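Local structure of putative immunoglobulin-blocking virulence protein (Mycoplasma mycoides subsp. capri, 7ADK) at residues 164-172 with 592-600; 641-652 with 678-689. The protein probably binds host immunoglobulin and so blocks antibody action as a virulence factor, and here forms a complex with a lipoprotein chain. All coordinates share one frame; numbering follows the deposited sequence.

Contact 1 (164-172 with 592-600)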
loop_
_atom_site.group_PDB
_atom_site.type_symbol
_atom_site.label_atom_id
_atom_site.label_comp_id
_atom_site.label_asym_id
_atom_site.label_seq_id
_atom_site.Cartn_x
_atom_site.Cartn_y
_atom_site.Cartn_z
ATOM N N THR A 164 -24.296 30.682 17.331
ATOM C CA THR A 164 -24.162 31.400 18.617
ATOM C C THR A 164 -23.547 32.798 18.508
ATOM O O THR A 164 -23.818 33.653 19.346
ATOM C CB THR A 164 -23.296 30.576 19.570
ATOM O OG1 THR A 164 -22.067 30.338 18.948
ATOM C CG2 THR A 164 -23.913 29.236 19.942
ATOM N N LYS A 165 -22.720 33.041 17.488
ATOM C CA LYS A 165 -21.891 34.244 17.304
ATOM C C LYS A 165 -21.367 34.282 15.862
ATOM O O LYS A 165 -20.820 33.276 15.422
ATOM C CB LYS A 165 -20.741 34.151 18.325
ATOM C CG LYS A 165 -19.606 35.164 18.158
ATOM C CD LYS A 165 -18.641 35.028 19.344
ATOM C CE LYS A 165 -17.376 35.870 19.150
ATOM N NZ LYS A 165 -16.508 35.821 20.346
ATOM N N PRO A 166 -21.493 35.377 15.103
ATOM C CA PRO A 166 -20.935 35.469 13.761
ATOM C C PRO A 166 -19.406 35.561 13.806
ATOM O O PRO A 166 -18.831 36.497 14.360
ATOM C CB PRO A 166 -21.586 36.706 13.137
ATOM C CG PRO A 166 -21.904 37.584 14.341
ATOM C CD PRO A 166 -22.212 36.585 15.451
ATOM N N TYR A 167 -18.729 34.600 13.188
ATOM C CA TYR A 167 -17.268 34.609 13.066
ATOM C C TYR A 167 -16.783 35.747 12.144
ATOM O O TYR A 167 -17.473 36.094 11.188
ATOM C CB TYR A 167 -16.831 33.236 12.556
ATOM C CG TYR A 167 -15.337 32.977 12.565
ATOM C CD1 TYR A 167 -14.530 33.348 11.472
ATOM C CD2 TYR A 167 -14.761 32.320 13.662
ATOM C CE1 TYR A 167 -13.148 33.091 11.496
ATOM C CE2 TYR A 167 -13.381 32.057 13.688
ATOM C CZ TYR A 167 -12.571 32.437 12.602
ATOM O OH TYR A 167 -11.240 32.176 12.621
ATOM N N GLN A 168 -15.592 36.311 12.381
ATOM C CA GLN A 168 -14.910 37.169 11.406
ATOM C C GLN A 168 -13.408 36.883 11.297
ATOM O O GLN A 168 -12.712 36.711 12.297
ATOM C CB GLN A 168 -15.269 38.638 11.641
ATOM C CG GLN A 168 -14.424 39.579 10.780
ATOM C CD GLN A 168 -15.034 40.938 10.524
ATOM O OE1 GLN A 168 -16.226 41.146 10.553
ATOM N NE2 GLN A 168 -14.235 41.895 10.172
ATOM N N ASN A 169 -12.925 36.815 10.057
ATOM C CA ASN A 169 -11.575 36.424 9.688
ATOM C C ASN A 169 -10.591 37.612 9.726
ATOM O O ASN A 169 -9.598 37.545 10.444
ATOM C CB ASN A 169 -11.646 35.731 8.317
ATOM C CG ASN A 169 -10.561 34.685 8.153
ATOM O OD1 ASN A 169 -9.390 34.935 8.350
ATOM N ND2 ASN A 169 -10.906 33.462 7.847
ATOM N N HIS A 170 -10.859 38.718 9.023
ATOM C CA HIS A 170 -10.030 39.927 9.125
ATOM C C HIS A 170 -10.402 40.742 10.362
ATOM O O HIS A 170 -11.278 41.601 10.357
ATOM C CB HIS A 170 -10.030 40.760 7.840
ATOM C CG HIS A 170 -9.182 40.194 6.725
ATOM N ND1 HIS A 170 -8.282 39.126 6.817
ATOM C CD2 HIS A 170 -9.094 40.725 5.475
ATOM C CE1 HIS A 170 -7.709 39.018 5.610
ATOM N NE2 HIS A 170 -8.183 39.963 4.786
ATOM N N THR A 171 -9.693 40.447 11.445
ATOM C CA THR A 171 -9.744 41.129 12.742
ATOM C C THR A 171 -9.057 42.493 12.772
ATOM O O THR A 171 -9.326 43.267 13.682
ATOM C CB THR A 171 -9.063 40.255 13.795
ATOM O OG1 THR A 171 -7.798 39.888 13.347
ATOM C CG2 THR A 171 -9.816 38.974 14.069
ATOM N N VAL A 172 -8.170 42.807 11.824
ATOM C CA VAL A 172 -7.308 44.001 11.837
ATOM C C VAL A 172 -7.310 44.748 10.504
ATOM O O VAL A 172 -7.613 44.197 9.446
ATOM C CB VAL A 172 -5.862 43.682 12.277
ATOM C CG1 VAL A 172 -5.809 43.187 13.723
ATOM C CG2 VAL A 172 -5.138 42.683 11.379
ATOM N N PRO A 592 -7.942 30.959 3.083
ATOM C CA PRO A 592 -8.586 32.193 2.648
ATOM C C PRO A 592 -8.099 32.751 1.301
ATOM O O PRO A 592 -7.058 32.372 0.777
ATOM C CB PRO A 592 -8.353 33.176 3.793
ATOM C CG PRO A 592 -7.116 32.668 4.503
ATOM C CD PRO A 592 -7.201 31.171 4.311
ATOM N N GLY A 593 -8.861 33.696 0.760
ATOM C CA GLY A 593 -8.455 34.650 -0.273
ATOM C C GLY A 593 -7.988 35.980 0.326
ATOM O O GLY A 593 -7.581 36.028 1.483
ATOM N N LEU A 594 -8.060 37.079 -0.431
ATOM C CA LEU A 594 -7.618 38.403 0.048
ATOM C C LEU A 594 -8.558 39.065 1.077
ATOM O O LEU A 594 -8.103 39.885 1.870
ATOM C CB LEU A 594 -7.389 39.353 -1.142
ATOM C CG LEU A 594 -6.350 38.895 -2.179
ATOM C CD1 LEU A 594 -6.192 39.966 -3.258
ATOM C CD2 LEU A 594 -4.977 38.640 -1.567
ATOM N N GLU A 595 -9.848 38.718 1.094
ATOM C CA GLU A 595 -10.875 39.304 1.976
ATOM C C GLU A 595 -12.011 38.310 2.321
ATOM O O GLU A 595 -13.109 38.395 1.771
ATOM C CB GLU A 595 -11.376 40.631 1.372
ATOM C CG GLU A 595 -11.831 40.614 -0.094
ATOM C CD GLU A 595 -11.715 42.004 -0.744
ATOM O OE1 GLU A 595 -12.195 42.986 -0.160
ATOM O OE2 GLU A 595 -11.178 42.121 -1.864
ATOM N N PRO A 596 -11.774 37.342 3.234
ATOM C CA PRO A 596 -12.653 36.183 3.490
ATOM C C PRO A 596 -14.088 36.461 3.919
ATOM O O PRO A 596 -14.965 35.626 3.734
ATOM C CB PRO A 596 -11.968 35.355 4.577
ATOM C CG PRO A 596 -10.510 35.734 4.400
ATOM C CD PRO A 596 -10.542 37.192 3.986
ATOM N N ASP A 597 -14.315 37.622 4.511
ATOM C CA ASP A 597 -15.591 38.066 5.052
ATOM C C ASP A 597 -16.482 38.775 4.018
ATOM O O ASP A 597 -17.704 38.756 4.146
ATOM C CB ASP A 597 -15.283 38.991 6.233
ATOM C CG ASP A 597 -14.353 38.329 7.252
ATOM O OD1 ASP A 597 -14.793 37.379 7.932
ATOM O OD2 ASP A 597 -13.189 38.761 7.370
ATOM N N LYS A 598 -15.887 39.397 2.994
ATOM C CA LYS A 598 -16.592 40.126 1.928
ATOM C C LYS A 598 -16.787 39.254 0.695
ATOM O O LYS A 598 -17.909 38.874 0.368
ATOM C CB LYS A 598 -15.873 41.450 1.596
ATOM C CG LYS A 598 -16.608 42.277 0.532
ATOM C CD LYS A 598 -15.891 43.587 0.215
ATOM C CE LYS A 598 -16.610 44.386 -0.864
ATOM N NZ LYS A 598 -15.961 45.664 -1.149
ATOM N N LYS A 599 -15.692 38.947 -0.004
ATOM C CA LYS A 599 -15.697 38.218 -1.281
ATOM C C LYS A 599 -15.607 36.718 -1.035
ATOM O O LYS A 599 -14.596 36.091 -1.329
ATOM C CB LYS A 599 -14.567 38.717 -2.197
ATOM C CG LYS A 599 -14.722 40.167 -2.648
ATOM C CD LYS A 599 -13.617 40.517 -3.637
ATOM C CE LYS A 599 -13.688 41.973 -4.089
ATOM N NZ LYS A 599 -12.349 42.507 -4.394
ATOM N N LEU A 600 -16.672 36.118 -0.520
ATOM C CA LEU A 600 -16.764 34.682 -0.240
ATOM C C LEU A 600 -16.345 33.828 -1.450
ATOM O O LEU A 600 -15.702 32.799 -1.270
ATOM C CB LEU A 600 -18.191 34.344 0.212
ATOM C CG LEU A 600 -18.489 34.561 1.692
ATOM C CD1 LEU A 600 -18.109 35.917 2.238
ATOM C CD2 LEU A 600 -19.971 34.401 1.919
#

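Contact 2 (641-652 with 678-689)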
loop_
_atom_site.group_PDB
_atom_site.type_symbol
_atom_site.label_atom_id
_atom_site.label_comp_id
_atom_site.label_asym_id
_atom_site.label_seq_id
_atom_site.Cartn_x
_atom_site.Cartn_y
_atom_site.Cartn_z
ATOM N N LEU A 641 -16.907 13.951 -8.081
ATOM C CA LEU A 641 -18.265 13.515 -7.792
ATOM C C LEU A 641 -18.309 12.002 -7.626
ATOM O O LEU A 641 -18.170 11.278 -8.596
ATOM C CB LEU A 641 -19.169 13.976 -8.946
ATOM C CG LEU A 641 -20.634 13.531 -8.833
ATOM C CD1 LEU A 641 -21.338 14.206 -7.665
ATOM C CD2 LEU A 641 -21.378 13.836 -10.121
ATOM N N THR A 642 -18.559 11.514 -6.422
ATOM C CA THR A 642 -18.795 10.088 -6.178
ATOM C C THR A 642 -20.291 9.822 -6.054
ATOM O O THR A 642 -21.003 10.533 -5.358
ATOM C CB THR A 642 -18.023 9.558 -4.966
ATOM O OG1 THR A 642 -16.667 9.924 -5.024
ATOM C CG2 THR A 642 -18.075 8.039 -4.914
ATOM N N LEU A 643 -20.766 8.803 -6.759
ATOM C CA LEU A 643 -22.144 8.375 -6.859
ATOM C C LEU A 643 -22.286 6.946 -6.347
ATOM O O LEU A 643 -21.420 6.099 -6.545
ATOM C CB LEU A 643 -22.583 8.487 -8.325
ATOM C CG LEU A 643 -22.620 9.909 -8.890
ATOM C CD1 LEU A 643 -22.903 9.885 -10.379
ATOM C CD2 LEU A 643 -23.665 10.758 -8.194
ATOM N N TYR A 644 -23.418 6.641 -5.744
ATOM C CA TYR A 644 -23.787 5.264 -5.495
ATOM C C TYR A 644 -24.057 4.508 -6.796
ATOM O O TYR A 644 -24.822 4.983 -7.638
ATOM C CB TYR A 644 -24.985 5.215 -4.572
ATOM C CG TYR A 644 -25.413 3.806 -4.274
ATOM C CD1 TYR A 644 -24.653 3.024 -3.394
ATOM C CD2 TYR A 644 -26.543 3.264 -4.904
ATOM C CE1 TYR A 644 -25.049 1.716 -3.108
ATOM C CE2 TYR A 644 -26.951 1.961 -4.604
ATOM C CZ TYR A 644 -26.213 1.194 -3.689
ATOM O OH TYR A 644 -26.634 -0.031 -3.328
ATOM N N ASN A 645 -23.488 3.306 -6.941
ATOM C CA ASN A 645 -23.964 2.317 -7.903
ATOM C C ASN A 645 -23.799 0.875 -7.411
ATOM O O ASN A 645 -22.903 0.566 -6.638
ATOM C CB ASN A 645 -23.331 2.528 -9.282
ATOM C CG ASN A 645 -24.170 1.889 -10.365
ATOM O OD1 ASN A 645 -25.362 1.684 -10.223
ATOM N ND2 ASN A 645 -23.596 1.512 -11.460
ATOM N N ASN A 646 -24.686 0.011 -7.885
ATOM C CA ASN A 646 -25.071 -1.267 -7.292
ATOM C C ASN A 646 -24.887 -2.449 -8.264
ATOM O O ASN A 646 -24.717 -3.595 -7.853
ATOM C CB ASN A 646 -26.553 -1.067 -6.926
ATOM C CG ASN A 646 -27.136 -2.047 -5.933
ATOM O OD1 ASN A 646 -26.589 -3.072 -5.609
ATOM N ND2 ASN A 646 -28.276 -1.743 -5.390
ATOM N N GLU A 647 -24.908 -2.164 -9.562
ATOM C CA GLU A 647 -24.865 -3.098 -10.685
ATOM C C GLU A 647 -23.761 -2.690 -11.665
ATOM O O GLU A 647 -23.277 -1.565 -11.611
ATOM C CB GLU A 647 -26.218 -3.126 -11.407
ATOM C CG GLU A 647 -27.362 -3.784 -10.622
ATOM C CD GLU A 647 -28.276 -2.851 -9.822
ATOM O OE1 GLU A 647 -28.337 -1.628 -10.074
ATOM O OE2 GLU A 647 -28.971 -3.365 -8.915
ATOM N N SER A 648 -23.364 -3.589 -12.568
ATOM C CA SER A 648 -22.340 -3.356 -13.603
ATOM C C SER A 648 -22.697 -2.254 -14.606
ATOM O O SER A 648 -21.823 -1.732 -15.285
ATOM C CB SER A 648 -22.082 -4.651 -14.363
ATOM O OG SER A 648 -23.246 -5.058 -15.058
ATOM N N TYR A 649 -23.974 -1.897 -14.700
ATOM C CA TYR A 649 -24.497 -0.809 -15.505
ATOM C C TYR A 649 -24.824 0.405 -14.631
ATOM O O TYR A 649 -25.395 0.284 -13.553
ATOM C CB TYR A 649 -25.708 -1.298 -16.314
ATOM C CG TYR A 649 -26.836 -1.927 -15.518
ATOM C CD1 TYR A 649 -26.849 -3.311 -15.278
ATOM C CD2 TYR A 649 -27.880 -1.131 -15.027
ATOM C CE1 TYR A 649 -27.900 -3.890 -14.544
ATOM C CE2 TYR A 649 -28.937 -1.708 -14.298
ATOM C CZ TYR A 649 -28.948 -3.092 -14.051
ATOM O OH TYR A 649 -29.971 -3.651 -13.355
ATOM N N PHE A 650 -24.485 1.604 -15.086
ATOM C CA PHE A 650 -25.012 2.821 -14.486
ATOM C C PHE A 650 -26.391 3.118 -15.083
ATOM O O PHE A 650 -26.504 3.663 -16.174
ATOM C CB PHE A 650 -24.009 3.966 -14.666
ATOM C CG PHE A 650 -24.515 5.305 -14.177
ATOM C CD1 PHE A 650 -24.881 5.468 -12.832
ATOM C CD2 PHE A 650 -24.655 6.377 -15.071
ATOM C CE1 PHE A 650 -25.393 6.696 -12.390
ATOM C CE2 PHE A 650 -25.165 7.601 -14.631
ATOM C CZ PHE A 650 -25.535 7.758 -13.290
ATOM N N GLU A 651 -27.447 2.731 -14.383
ATOM C CA GLU A 651 -28.823 3.007 -14.779
ATOM C C GLU A 651 -29.148 4.482 -14.556
ATOM O O GLU A 651 -28.950 5.019 -13.463
ATOM C CB GLU A 651 -29.780 2.065 -14.028
ATOM C CG GLU A 651 -31.174 1.925 -14.650
ATOM C CD GLU A 651 -32.157 3.050 -14.325
ATOM O OE1 GLU A 651 -32.000 3.755 -13.307
ATOM O OE2 GLU A 651 -33.138 3.214 -15.080
ATOM N N ILE A 652 -29.622 5.168 -15.595
ATOM C CA ILE A 652 -30.077 6.555 -15.504
ATOM C C ILE A 652 -31.315 6.777 -16.383
ATOM O O ILE A 652 -31.373 6.311 -17.516
ATOM C CB ILE A 652 -28.897 7.531 -15.740
ATOM C CG1 ILE A 652 -29.297 8.992 -15.480
ATOM C CG2 ILE A 652 -28.274 7.400 -17.127
ATOM C CD1 ILE A 652 -28.123 9.909 -15.169
ATOM N N HIS A 678 -16.783 9.130 -9.961
ATOM C CA HIS A 678 -16.534 7.838 -9.316
ATOM C C HIS A 678 -17.842 7.125 -8.982
ATOM O O HIS A 678 -18.866 7.770 -8.790
ATOM C CB HIS A 678 -15.756 8.032 -8.017
ATOM C CG HIS A 678 -14.315 8.395 -8.156
ATOM N ND1 HIS A 678 -13.268 7.503 -8.386
ATOM C CD2 HIS A 678 -13.803 9.625 -7.922
ATOM C CE1 HIS A 678 -12.144 8.226 -8.285
ATOM N NE2 HIS A 678 -12.443 9.502 -8.013
ATOM N N PHE A 679 -17.803 5.810 -8.809
ATOM C CA PHE A 679 -18.940 5.011 -8.353
ATOM C C PHE A 679 -18.559 4.100 -7.189
ATOM O O PHE A 679 -17.450 3.576 -7.156
ATOM C CB PHE A 679 -19.516 4.209 -9.518
ATOM C CG PHE A 679 -20.108 5.031 -10.635
ATOM C CD1 PHE A 679 -21.336 5.667 -10.440
ATOM C CD2 PHE A 679 -19.443 5.178 -11.862
ATOM C CE1 PHE A 679 -21.889 6.458 -11.452
ATOM C CE2 PHE A 679 -19.990 5.976 -12.874
ATOM C CZ PHE A 679 -21.215 6.620 -12.668
ATOM N N SER A 680 -19.476 3.847 -6.260
ATOM C CA SER A 680 -19.209 3.048 -5.050
ATOM C C SER A 680 -18.732 1.602 -5.280
ATOM O O SER A 680 -18.079 1.025 -4.416
ATOM C CB SER A 680 -20.465 3.017 -4.181
ATOM O OG SER A 680 -20.895 4.315 -3.879
ATOM N N ASN A 681 -19.008 1.019 -6.444
ATOM C CA ASN A 681 -18.630 -0.340 -6.827
ATOM C C ASN A 681 -17.307 -0.449 -7.625
ATOM O O ASN A 681 -16.505 -1.341 -7.367
ATOM C CB ASN A 681 -19.816 -0.962 -7.591
ATOM C CG ASN A 681 -20.190 -0.224 -8.854
ATOM O OD1 ASN A 681 -19.871 0.935 -9.040
ATOM N ND2 ASN A 681 -20.811 -0.872 -9.796
ATOM N N GLY A 682 -17.082 0.402 -8.632
ATOM C CA GLY A 682 -16.038 0.256 -9.663
ATOM C C GLY A 682 -16.230 -0.826 -10.755
ATOM O O GLY A 682 -15.471 -0.855 -11.717
ATOM N N ASN A 683 -17.269 -1.675 -10.679
ATOM C CA ASN A 683 -17.650 -2.701 -11.671
ATOM C C ASN A 683 -18.329 -2.161 -12.944
ATOM O O ASN A 683 -18.866 -2.941 -13.724
ATOM C CB ASN A 683 -18.544 -3.778 -11.006
ATOM C CG ASN A 683 -17.821 -4.622 -9.975
ATOM O OD1 ASN A 683 -17.265 -4.111 -9.023
ATOM N ND2 ASN A 683 -17.751 -5.915 -10.152
ATOM N N ASN A 684 -18.328 -0.852 -13.174
ATOM C CA ASN A 684 -19.108 -0.165 -14.215
ATOM C C ASN A 684 -18.552 -0.287 -15.644
ATOM O O ASN A 684 -18.628 0.645 -16.440
ATOM C CB ASN A 684 -19.343 1.290 -13.819
ATOM C CG ASN A 684 -19.784 1.377 -12.394
ATOM O OD1 ASN A 684 -20.910 1.087 -12.049
ATOM N ND2 ASN A 684 -18.884 1.679 -11.505
ATOM N N THR A 685 -17.938 -1.429 -15.954
ATOM C CA THR A 685 -17.391 -1.774 -17.272
ATOM C C THR A 685 -18.456 -2.359 -18.203
ATOM O O THR A 685 -18.183 -2.634 -19.371
ATOM C CB THR A 685 -16.181 -2.714 -17.143
ATOM O OG1 THR A 685 -16.549 -3.929 -16.532
ATOM C CG2 THR A 685 -15.064 -2.098 -16.296
ATOM N N THR A 686 -19.696 -2.516 -17.744
ATOM C CA THR A 686 -20.877 -2.497 -18.627
ATOM C C THR A 686 -21.380 -1.046 -18.771
ATOM O O THR A 686 -20.880 -0.106 -18.157
ATOM C CB THR A 686 -21.930 -3.523 -18.148
ATOM O OG1 THR A 686 -21.370 -4.803 -18.299
ATOM C CG2 THR A 686 -23.250 -3.593 -18.918
ATOM N N SER A 687 -22.312 -0.827 -19.680
ATOM C CA SER A 687 -22.689 0.486 -20.179
ATOM C C SER A 687 -23.329 1.439 -19.166
ATOM O O SER A 687 -23.834 1.046 -18.121
ATOM C CB SER A 687 -23.711 0.264 -21.300
ATOM O OG SER A 687 -23.295 -0.762 -22.175
ATOM N N ILE A 688 -23.456 2.700 -19.565
ATOM C CA ILE A 688 -24.534 3.548 -19.054
ATOM C C ILE A 688 -25.841 3.028 -19.664
ATOM O O ILE A 688 -26.016 3.077 -20.884
ATOM C CB ILE A 688 -24.298 5.018 -19.426
ATOM C CG1 ILE A 688 -23.004 5.517 -18.763
ATOM C CG2 ILE A 688 -25.506 5.876 -19.029
ATOM C CD1 ILE A 688 -22.715 6.987 -19.026
ATOM N N ARG A 689 -26.761 2.526 -18.843
ATOM C CA ARG A 689 -28.097 2.115 -19.278
ATOM C C ARG A 689 -29.012 3.328 -19.245
ATOM O O ARG A 689 -29.308 3.848 -18.175
ATOM C CB ARG A 689 -28.591 0.960 -18.397
ATOM C CG ARG A 689 -30.070 0.595 -18.634
ATOM C CD ARG A 689 -30.587 -0.546 -17.753
ATOM N NE ARG A 689 -29.948 -1.847 -18.031
ATOM C CZ ARG A 689 -30.323 -3.001 -17.512
ATOM N NH1 ARG A 689 -31.368 -3.121 -16.751
ATOM N NH2 ARG A 689 -29.647 -4.079 -17.741
#

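Contact 1 (164-172 with 592-600)
Asp597 turns CG beside its own backbone N, with chi1 at -53°, and this points its carboxylate at the backbone of Asn169 and His170. His170 has a similar first torsion of -76°, which carries its ring across to the loop at Leu594-Pro596. The carboxylate receives two consecutive N-H groups. Asn169 N donates to Asp597 OD1 at 2.9 Å, and His170 N donates to Asp597 OD2 at the same length. Both bonds are nearly straight, and each oxygen uses its syn lone pair. CG of Gln168 lies 3.6 Å from Asp597 OD1 and flanks the acid. The extended Gln168 side chain runs beside its own loop, and Gln168 NE2 donates to His170 O at 3.0 Å.

The His170 ring is held in two ways. NE2 donates to Leu594 O at 2.9 Å, meeting the carbonyl oxygen from above its plane. Pro596 CD sits over one ring face, 3.8 Å from the centroid, as a CH-pi contact. The rest of the Pro596 ring meets Asn169, with CB to CB at 3.8 Å.

The contact joins the loop between helix 153-157 and strand 174-178 to the loop between helix 567-579 and strand 608-610. Asn582 donates from ND2 to both Asp597 OD1 and Tyr167 O, and its own O accepts from Asn169 ND2. Asn169 OD1 is bonded to Arg343 of helix 339-351.

Asp597 is buried, yet three N-H groups satisfy its two oxygens. This should help to keep it ionised. The bond to Leu594 O requires a proton on His170 NE2, but does not settle the charge of the ring. Two irregular loops are thus joined by directional polar bonds more than by a greasy core.

Contact 2 (641-652 with 678-689)
Parallel beta ladders at Leu643-Phe679 and Phe650-Ile688, separated by loops, make this a pair of stacked solenoid-like turns, reminiscent of leucine-rich repeats. In the first ladder Leu643 N donates to His678 O at 3.0 Å, and Leu643 O accepts from both N and OG of Ser680. In the second, Ile652 N donates to Arg689 O at 2.9 Å. The register shifts by two residues between them.

Three asparagines fill the bend. Asn645 ND2 donates to Asn684 OD1 at 2.8 Å and also to Tyr649 O. Asn681 ND2 reaches the same Asn684 OD1 at 3.0 Å, from the opposite face of its plane. Asn684 ND2 returns a bond to Asn681 OD1.

Leu643, Phe650, Phe679 and Ile688 share one side of the strands. Tyr707 of helix 698-709 packs on Leu643, Phe650 and Ile688, and Leu714 on Phe679 and Ile688. Phe679 CE1 lies over a face of the Phe650 ring, with the two planes inclined at 40°. Toward the other side, the guanidinium of Arg689 lies flat on the Tyr649 ring. Its CZ is 3.7 Å from the ring centroid, a cation-pi stack, and Glu647 CB covers the opposite ring face.

The lipoprotein chain borders the loops: its Lys687 forms a salt bridge with Glu647, and its Ser685 bonds Asn645 O. The three amides bond largely to one another and to Tyr649 O, which probably steadies the loops that meet this partner.

In the fold
Contact 1 and contact 2 do not touch. Their centres are 40 Å apart, and their nearest atoms are about 20 Å apart. Contact 1 lies nearer the middle of the chain, at 16 Å from its centre against 33 Å for contact 2. It is a long-range tie, joining segments 420 residues apart. Contact 2 joins neighbouring turns, only 26 residues apart. The link between them runs through the parallel sheet. Strand 608-610 follows the 592-600 loop and pairs with strand 640-643, where contact 2 begins. Contact 2 borders the lipoprotein chain; no other protein chain touches the segments of contact 1.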